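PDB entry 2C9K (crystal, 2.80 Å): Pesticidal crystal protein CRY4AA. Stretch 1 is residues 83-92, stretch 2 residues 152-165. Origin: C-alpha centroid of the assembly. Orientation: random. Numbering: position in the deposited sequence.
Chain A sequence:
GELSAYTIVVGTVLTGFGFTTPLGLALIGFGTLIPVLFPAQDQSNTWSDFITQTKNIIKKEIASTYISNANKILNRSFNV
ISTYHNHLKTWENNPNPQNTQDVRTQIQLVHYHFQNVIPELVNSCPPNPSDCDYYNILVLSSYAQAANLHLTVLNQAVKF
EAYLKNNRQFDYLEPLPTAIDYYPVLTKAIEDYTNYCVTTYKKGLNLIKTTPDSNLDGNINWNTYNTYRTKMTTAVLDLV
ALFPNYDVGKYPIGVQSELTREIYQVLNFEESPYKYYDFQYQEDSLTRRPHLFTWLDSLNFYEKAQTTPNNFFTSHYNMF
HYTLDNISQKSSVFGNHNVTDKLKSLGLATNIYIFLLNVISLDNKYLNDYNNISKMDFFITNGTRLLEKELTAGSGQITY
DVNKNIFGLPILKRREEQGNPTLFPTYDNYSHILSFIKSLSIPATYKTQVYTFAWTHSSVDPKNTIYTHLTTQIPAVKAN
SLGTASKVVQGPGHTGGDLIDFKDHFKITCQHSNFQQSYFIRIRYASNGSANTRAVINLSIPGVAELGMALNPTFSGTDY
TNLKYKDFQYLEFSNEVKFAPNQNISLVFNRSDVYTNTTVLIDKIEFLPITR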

ATOM      1  N   THR A  83      25.721   2.543  16.453  1.00 48.26           N
ATOM      2  CA  THR A  83      26.124   2.909  17.807  1.00 47.75           C
ATOM      3  C   THR A  83      24.891   3.045  18.696  1.00 48.13           C
ATOM      4  O   THR A  83      24.855   2.529  19.814  1.00 48.81           O
ATOM      5  CB  THR A  83      26.898   4.244  17.817  1.00 47.49           C
ATOM      6  OG1 THR A  83      28.059   4.133  16.983  1.00 47.15           O
ATOM      7  CG2 THR A  83      27.329   4.597  19.231  1.00 46.46           C
ATOM      8  N   TYR A  84      23.885   3.750  18.192  1.00 47.96           N
ATOM      9  CA  TYR A  84      22.641   3.942  18.924  1.00 48.22           C
ATOM     10  C   TYR A  84      22.027   2.585  19.243  1.00 49.58           C
ATOM     11  O   TYR A  84      21.592   2.330  20.369  1.00 49.79           O
ATOM     12  CB  TYR A  84      21.651   4.740  18.078  1.00 47.04           C
ATOM     13  CG  TYR A  84      20.226   4.656  18.578  1.00 44.47           C
ATOM     14  CD1 TYR A  84      19.785   5.467  19.616  1.00 42.96           C
ATOM     15  CD2 TYR A  84      19.327   3.736  18.033  1.00 42.22           C
ATOM     16  CE1 TYR A  84      18.493   5.371  20.100  1.00 43.46           C
ATOM     17  CE2 TYR A  84      18.033   3.630  18.513  1.00 42.16           C
ATOM     18  CZ  TYR A  84      17.623   4.452  19.546  1.00 43.45           C
ATOM     19  OH  TYR A  84      16.344   4.361  20.032  1.00 45.54           O
ATOM     20  N   HIS A  85      21.986   1.724  18.232  1.00 50.00           N
ATOM     21  CA  HIS A  85      21.415   0.395  18.380  1.00 50.93           C
ATOM     22  C   HIS A  85      22.113  -0.426  19.463  1.00 52.46           C
ATOM     23  O   HIS A  85      21.458  -1.157  20.204  1.00 53.23           O
ATOM     24  CB  HIS A  85      21.473  -0.351  17.045  1.00 48.53           C
ATOM     25  CG  HIS A  85      20.842  -1.708  17.083  1.00 46.93           C
ATOM     26  ND1 HIS A  85      19.551  -1.915  17.517  1.00 44.61           N
ATOM     27  CD2 HIS A  85      21.317  -2.922  16.720  1.00 46.32           C
ATOM     28  CE1 HIS A  85      19.257  -3.198  17.417  1.00 44.69           C
ATOM     29  NE2 HIS A  85      20.311  -3.831  16.935  1.00 45.14           N
ATOM     30  N   ASN A  86      23.436  -0.300  19.555  1.00 54.18           N
ATOM     31  CA  ASN A  86      24.198  -1.046  20.556  1.00 55.12           C
ATOM     32  C   ASN A  86      23.898  -0.570  21.972  1.00 56.91           C
ATOM     33  O   ASN A  86      23.496  -1.365  22.820  1.00 57.73           O
ATOM     34  CB  ASN A  86      25.705  -0.938  20.293  1.00 53.18           C
ATOM     35  CG  ASN A  86      26.131  -1.659  19.029  1.00 51.48           C
ATOM     36  OD1 ASN A  86      25.641  -2.745  18.723  1.00 50.97           O
ATOM     37  ND2 ASN A  86      27.063  -1.064  18.298  1.00 50.84           N
ATOM     38  N   HIS A  87      24.090   0.721  22.224  1.00 58.27           N
ATOM     39  CA  HIS A  87      23.837   1.281  23.547  1.00 59.57           C
ATOM     40  C   HIS A  87      22.440   0.922  24.044  1.00 59.20           C
ATOM     41  O   HIS A  87      22.210   0.771  25.248  1.00 58.37           O
ATOM     42  CB  HIS A  87      24.007   2.801  23.510  1.00 61.15           C
ATOM     43  CG  HIS A  87      25.380   3.238  23.102  1.00 63.09           C
ATOM     44  ND1 HIS A  87      26.518   2.807  23.749  1.00 63.37           N
ATOM     45  CD2 HIS A  87      25.797   4.058  22.111  1.00 63.90           C
ATOM     46  CE1 HIS A  87      27.579   3.344  23.172  1.00 63.53           C
ATOM     47  NE2 HIS A  87      27.169   4.108  22.176  1.00 64.12           N
ATOM     48  N   LEU A  88      21.513   0.785  23.105  1.00 59.49           N
ATOM     49  CA  LEU A  88      20.142   0.433  23.433  1.00 60.54           C
ATOM     50  C   LEU A  88      20.130  -1.022  23.873  1.00 60.92           C
ATOM     51  O   LEU A  88      19.666  -1.349  24.963  1.00 61.23           O
ATOM     52  CB  LEU A  88      19.245   0.631  22.211  1.00 60.59           C
ATOM     53  CG  LEU A  88      17.740   0.460  22.416  1.00 60.65           C
ATOM     54  CD1 LEU A  88      17.273   1.239  23.639  1.00 59.13           C
ATOM     55  CD2 LEU A  88      17.023   0.939  21.165  1.00 60.94           C
ATOM     56  N   LYS A  89      20.646  -1.888  23.008  1.00 61.70           N
ATOM     57  CA  LYS A  89      20.738  -3.317  23.289  1.00 62.00           C
ATOM     58  C   LYS A  89      21.553  -3.478  24.568  1.00 62.37           C
ATOM     59  O   LYS A  89      21.247  -4.319  25.413  1.00 62.51           O
ATOM     60  CB  LYS A  89      21.419  -4.017  22.108  1.00 61.51           C
ATOM     61  CG  LYS A  89      22.037  -5.376  22.390  1.00 61.82           C
ATOM     62  CD  LYS A  89      21.012  -6.442  22.732  1.00 60.76           C
ATOM     63  CE  LYS A  89      21.593  -7.835  22.490  1.00 59.92           C
ATOM     64  NZ  LYS A  89      22.932  -8.048  23.125  1.00 56.82           N
ATOM     65  N   THR A  90      22.584  -2.645  24.699  1.00 63.43           N
ATOM     66  CA  THR A  90      23.463  -2.647  25.864  1.00 64.12           C
ATOM     67  C   THR A  90      22.706  -2.134  27.077  1.00 65.14           C
ATOM     68  O   THR A  90      23.155  -2.296  28.208  1.00 65.96           O
ATOM     69  CB  THR A  90      24.696  -1.735  25.643  1.00 63.54           C
ATOM     70  OG1 THR A  90      25.518  -2.282  24.606  1.00 64.12           O
ATOM     71  CG2 THR A  90      25.517  -1.609  26.920  1.00 63.06           C
ATOM     72  N   TRP A  91      21.556  -1.511  26.840  1.00 66.38           N
ATOM     73  CA  TRP A  91      20.756  -0.967  27.931  1.00 66.80           C
ATOM     74  C   TRP A  91      19.743  -1.951  28.507  1.00 68.72           C
ATOM     75  O   TRP A  91      19.393  -1.850  29.684  1.00 69.19           O
ATOM     76  CB  TRP A  91      20.011   0.287  27.479  1.00 64.02           C
ATOM     77  CG  TRP A  91      19.242   0.934  28.588  1.00 60.52           C
ATOM     78  CD1 TRP A  91      19.750   1.692  29.591  1.00 59.36           C
ATOM     79  CD2 TRP A  91      17.828   0.873  28.808  1.00 59.00           C
ATOM     80  NE1 TRP A  91      18.746   2.117  30.426  1.00 57.54           N
ATOM     81  CE2 TRP A  91      17.554   1.627  29.967  1.00 57.94           C
ATOM     82  CE3 TRP A  91      16.766   0.255  28.137  1.00 58.27           C
ATOM     83  CZ2 TRP A  91      16.263   1.784  30.473  1.00 57.94           C
ATOM     84  CZ3 TRP A  91      15.481   0.408  28.639  1.00 58.22           C
ATOM     85  CH2 TRP A  91      15.242   1.169  29.797  1.00 58.27           C
ATOM     86  N   GLU A  92      19.264  -2.892  27.693  1.00 71.30           N
ATOM     87  CA  GLU A  92      18.276  -3.851  28.183  1.00 73.64           C
ATOM     88  C   GLU A  92      18.869  -5.017  28.967  1.00 74.16           C
ATOM     89  O   GLU A  92      19.296  -4.834  30.100  1.00 74.29           O
ATOM     90  CB  GLU A  92      17.397  -4.378  27.038  1.00 74.84           C
ATOM     91  CG  GLU A  92      18.127  -5.093  25.912  1.00 76.89           C
ATOM     92  CD  GLU A  92      17.292  -6.215  25.319  1.00 77.39           C
ATOM     93  OE1 GLU A  92      16.067  -6.023  25.152  1.00 77.67           O
ATOM     94  OE2 GLU A  92      17.858  -7.288  25.017  1.00 77.68           O
ATOM     95  N   THR A 152      11.614   6.517  13.802  1.00 32.05           N
ATOM     96  CA  THR A 152      11.716   5.382  14.721  1.00 31.89           C
ATOM     97  C   THR A 152      12.469   5.681  16.013  1.00 32.22           C
ATOM     98  O   THR A 152      12.074   5.222  17.084  1.00 32.01           O
ATOM     99  CB  THR A 152      12.373   4.167  14.044  1.00 30.20           C
ATOM    100  OG1 THR A 152      11.710   3.892  12.805  1.00 30.91           O
ATOM    101  CG2 THR A 152      12.253   2.953  14.928  1.00 27.17           C
ATOM    102  N   VAL A 153      13.555   6.437  15.923  1.00 32.80           N
ATOM    103  CA  VAL A 153      14.307   6.765  17.124  1.00 34.00           C
ATOM    104  C   VAL A 153      13.524   7.764  17.964  1.00 34.77           C
ATOM    105  O   VAL A 153      13.553   7.703  19.186  1.00 36.26           O
ATOM    106  CB  VAL A 153      15.698   7.342  16.800  1.00 33.73           C
ATOM    107  CG1 VAL A 153      16.350   7.861  18.070  1.00 33.07           C
ATOM    108  CG2 VAL A 153      16.573   6.259  16.182  1.00 33.13           C
ATOM    109  N   LEU A 154      12.821   8.682  17.315  1.00 35.00           N
ATOM    110  CA  LEU A 154      12.027   9.651  18.055  1.00 35.80           C
ATOM    111  C   LEU A 154      10.873   8.937  18.769  1.00 36.43           C
ATOM    112  O   LEU A 154      10.609   9.190  19.944  1.00 37.11           O
ATOM    113  CB  LEU A 154      11.490  10.720  17.109  1.00 35.12           C
ATOM    114  CG  LEU A 154      12.566  11.659  16.569  1.00 36.49           C
ATOM    115  CD1 LEU A 154      11.991  12.558  15.484  1.00 36.62           C
ATOM    116  CD2 LEU A 154      13.116  12.488  17.720  1.00 37.24           C
ATOM    117  N   ASN A 155      10.192   8.045  18.059  1.00 36.50           N
ATOM    118  CA  ASN A 155       9.083   7.296  18.643  1.00 35.33           C
ATOM    119  C   ASN A 155       9.637   6.532  19.827  1.00 34.41           C
ATOM    120  O   ASN A 155       8.989   6.417  20.864  1.00 32.58           O
ATOM    121  CB  ASN A 155       8.485   6.318  17.609  1.00 34.58           C
ATOM    122  CG  ASN A 155       7.459   5.360  18.218  1.00 33.37           C
ATOM    123  OD1 ASN A 155       7.811   4.313  18.758  1.00 32.95           O
ATOM    124  ND2 ASN A 155       6.187   5.725  18.134  1.00 33.94           N
ATOM    125  N   GLN A 156      10.854   6.028  19.665  1.00 35.28           N
ATOM    126  CA  GLN A 156      11.514   5.261  20.715  1.00 37.69           C
ATOM    127  C   GLN A 156      11.872   6.171  21.896  1.00 37.05           C
ATOM    128  O   GLN A 156      11.620   5.834  23.053  1.00 34.63           O
ATOM    129  CB  GLN A 156      12.771   4.587  20.151  1.00 39.14           C
ATOM    130  CG  GLN A 156      13.378   3.543  21.067  1.00 44.59           C
ATOM    131  CD  GLN A 156      13.899   4.132  22.376  1.00 48.79           C
ATOM    132  OE1 GLN A 156      14.940   4.799  22.404  1.00 51.00           O
ATOM    133  NE2 GLN A 156      13.167   3.896  23.463  1.00 47.96           N
ATOM    134  N   ALA A 157      12.450   7.329  21.583  1.00 37.40           N
ATOM    135  CA  ALA A 157      12.847   8.308  22.586  1.00 37.54           C
ATOM    136  C   ALA A 157      11.658   8.671  23.453  1.00 38.16           C
ATOM    137  O   ALA A 157      11.762   8.705  24.676  1.00 40.15           O
ATOM    138  CB  ALA A 157      13.394   9.559  21.910  1.00 37.53           C
ATOM    139  N   VAL A 158      10.528   8.954  22.818  1.00 37.48           N
ATOM    140  CA  VAL A 158       9.328   9.302  23.557  1.00 37.40           C
ATOM    141  C   VAL A 158       8.958   8.175  24.510  1.00 38.37           C
ATOM    142  O   VAL A 158       8.690   8.409  25.682  1.00 38.28           O
ATOM    143  CB  VAL A 158       8.154   9.567  22.610  1.00 36.35           C
ATOM    144  CG1 VAL A 158       6.865   9.665  23.395  1.00 36.43           C
ATOM    145  CG2 VAL A 158       8.392  10.858  21.853  1.00 37.01           C
ATOM    146  N   LYS A 159       8.949   6.949  24.003  1.00 41.43           N
ATOM    147  CA  LYS A 159       8.612   5.789  24.823  1.00 43.22           C
ATOM    148  C   LYS A 159       9.621   5.620  25.948  1.00 42.77           C
ATOM    149  O   LYS A 159       9.247   5.424  27.103  1.00 41.88           O
ATOM    150  CB  LYS A 159       8.597   4.512  23.977  1.00 44.06           C
ATOM    151  CG  LYS A 159       7.483   4.440  22.949  1.00 46.03           C
ATOM    152  CD  LYS A 159       7.562   3.118  22.198  1.00 49.23           C
ATOM    153  CE  LYS A 159       6.519   3.007  21.101  1.00 50.67           C
ATOM    154  NZ  LYS A 159       6.725   1.751  20.328  1.00 52.58           N
ATOM    155  N   PHE A 160      10.899   5.691  25.587  1.00 43.07           N
ATOM    156  CA  PHE A 160      11.997   5.544  26.531  1.00 43.22           C
ATOM    157  C   PHE A 160      11.851   6.471  27.740  1.00 44.37           C
ATOM    158  O   PHE A 160      12.033   6.056  28.889  1.00 43.78           O
ATOM    159  CB  PHE A 160      13.323   5.834  25.825  1.00 42.36           C
ATOM    160  CG  PHE A 160      14.524   5.630  26.694  1.00 42.71           C
ATOM    161  CD1 PHE A 160      14.902   4.352  27.088  1.00 42.16           C
ATOM    162  CD2 PHE A 160      15.260   6.719  27.152  1.00 43.01           C
ATOM    163  CE1 PHE A 160      15.990   4.159  27.927  1.00 42.89           C
ATOM    164  CE2 PHE A 160      16.352   6.538  27.993  1.00 42.68           C
ATOM    165  CZ  PHE A 160      16.718   5.254  28.383  1.00 42.34           C
ATOM    166  N   GLU A 161      11.517   7.726  27.473  1.00 45.39           N
ATOM    167  CA  GLU A 161      11.365   8.714  28.525  1.00 46.39           C
ATOM    168  C   GLU A 161      10.119   8.508  29.387  1.00 46.56           C
ATOM    169  O   GLU A 161      10.194   8.582  30.612  1.00 48.19           O
ATOM    170  CB  GLU A 161      11.369  10.116  27.909  1.00 48.01           C
ATOM    171  CG  GLU A 161      12.423  11.050  28.507  1.00 52.20           C
ATOM    172  CD  GLU A 161      13.848  10.507  28.393  1.00 53.79           C
ATOM    173  OE1 GLU A 161      14.632  11.033  27.568  1.00 52.62           O
ATOM    174  OE2 GLU A 161      14.178   9.551  29.133  1.00 54.93           O
ATOM    175  N   ALA A 162       8.975   8.247  28.765  0.50 46.97           N
ATOM    176  CA  ALA A 162       7.740   8.040  29.520  0.50 47.47           C
ATOM    177  C   ALA A 162       7.886   6.856  30.468  0.50 48.27           C
ATOM    178  O   ALA A 162       7.165   6.738  31.459  0.50 47.88           O
ATOM    179  CB  ALA A 162       6.580   7.803  28.569  0.50 47.05           C
ATOM    180  N   TYR A 163       8.829   5.982  30.148  1.00 50.09           N
ATOM    181  CA  TYR A 163       9.100   4.789  30.936  1.00 51.78           C
ATOM    182  C   TYR A 163       9.913   5.146  32.179  1.00 53.90           C
ATOM    183  O   TYR A 163       9.786   4.505  33.226  1.00 54.33           O
ATOM    184  CB  TYR A 163       9.869   3.786  30.074  1.00 50.84           C
ATOM    185  CG  TYR A 163      10.396   2.574  30.807  1.00 51.76           C
ATOM    186  CD1 TYR A 163       9.533   1.591  31.290  1.00 51.24           C
ATOM    187  CD2 TYR A 163      11.767   2.397  30.996  1.00 51.71           C
ATOM    188  CE1 TYR A 163      10.025   0.464  31.938  1.00 50.83           C
ATOM    189  CE2 TYR A 163      12.265   1.275  31.642  1.00 51.52           C
ATOM    190  CZ  TYR A 163      11.391   0.312  32.110  1.00 51.34           C
ATOM    191  OH  TYR A 163      11.887  -0.804  32.743  1.00 52.57           O
ATOM    192  N   LEU A 164      10.741   6.182  32.057  1.00 55.37           N
ATOM    193  CA  LEU A 164      11.588   6.629  33.153  1.00 55.99           C
ATOM    194  C   LEU A 164      10.879   7.518  34.173  1.00 58.48           C
ATOM    195  O   LEU A 164      11.451   7.834  35.215  1.00 59.25           O
ATOM    196  CB  LEU A 164      12.816   7.354  32.598  1.00 53.23           C
ATOM    197  CG  LEU A 164      13.729   6.535  31.682  1.00 51.46           C
ATOM    198  CD1 LEU A 164      14.892   7.402  31.238  1.00 51.03           C
ATOM    199  CD2 LEU A 164      14.233   5.296  32.403  1.00 49.37           C
ATOM    200  N   LYS A 165       9.650   7.935  33.881  1.00 61.47           N
ATOM    201  CA  LYS A 165       8.904   8.760  34.831  1.00 64.82           C
ATOM    202  C   LYS A 165       8.271   7.859  35.886  1.00 67.09           C
ATOM    203  O   LYS A 165       7.670   8.334  36.849  1.00 67.27           O
ATOM    204  CB  LYS A 165       7.819   9.581  34.130  1.00 64.74           C
ATOM    205  CG  LYS A 165       8.344  10.819  33.427  1.00 66.74           C
ATOM    206  CD  LYS A 165       7.208  11.720  32.943  1.00 68.64           C
ATOM    207  CE  LYS A 165       7.750  12.973  32.248  1.00 69.18           C
ATOM    208  NZ  LYS A 165       6.676  13.848  31.690  1.00 68.26           N
TER

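How does the contact begin at the N-terminal end of stretch 2? The two helices run in roughly the same direction, with 27° between their axes, but those axes come no nearer than 12.9 Å. The contacts are made by side chains, and Tyr-84 is the first of stretch 1 to meet stretch 2. Its CA lies 9.0 Å from the CA of Val-153, and its CA-to-CB bond points toward stretch 2. The CA-to-CB bond of Val-153 points sideways relative to stretch 1, yet its CG2 methyl sits over one face of the Tyr-84 ring, 3.8 Å from CE2. Val-153 CG2 lies 4.1 Å from the centroid of the Tyr-84 ring, 22° off its normal, a CH-pi contact.

What does Gln-156 add, one turn further on? It supplies the hydrogen bond that joins the two stretches: Tyr-84 OH donates to Gln-156 OE1 across 2.8 Å. The acceptor lies at the edge of the tyrosine ring, near its plane, where the hydroxyl projects. Tyr-84 is thus engaged in two ways, with a methyl over its face and a carbonyl oxygen at its hydroxyl, and this polar link lies between residues that are both buried. Leu-88, one turn after Tyr-84, points sideways at CB, but its end comes nearer, bringing CD1 to 4.4 Å from Gln-156 OE1.

How do the rings of Phe-160 and Trp-91 meet? Across the stretches the CA atoms of Leu-88 and Phe-160 lie 10.1 Å apart, and Phe-160 meets the indole, which Trp-91 extends from beyond the clearly helical part of stretch 1. Both side chains have a t chi1 and a CA-to-CB bond directed at the opposing stretch. The edge of Phe-160 is turned to the face of Trp-91; the centroids of the Phe-160 ring and the Trp-91 six-membered ring are 4.8 Å apart and the planes are inclined at 71°. Phe-160 CE1 approaches Trp-91 CZ2 to 3.5 Å.

How is the contact finished toward the end of stretch 2? The CA-to-CB bond of Tyr-163 also points toward stretch 1, and its CE2 lies 3.5 Å from Trp-91 CH2, at the edge of the indole and near its plane. The CA-to-CB bond of Leu-164 points sideways relative to stretch 1, but the end of the side chain comes nearer, placing CD2 4.5 Å from Trp-91 CZ2. The indole therefore gathers three apolar neighbours from this part of stretch 2, and Trp-91 has the largest covered area of any residue in the contact, slightly more than Tyr-84.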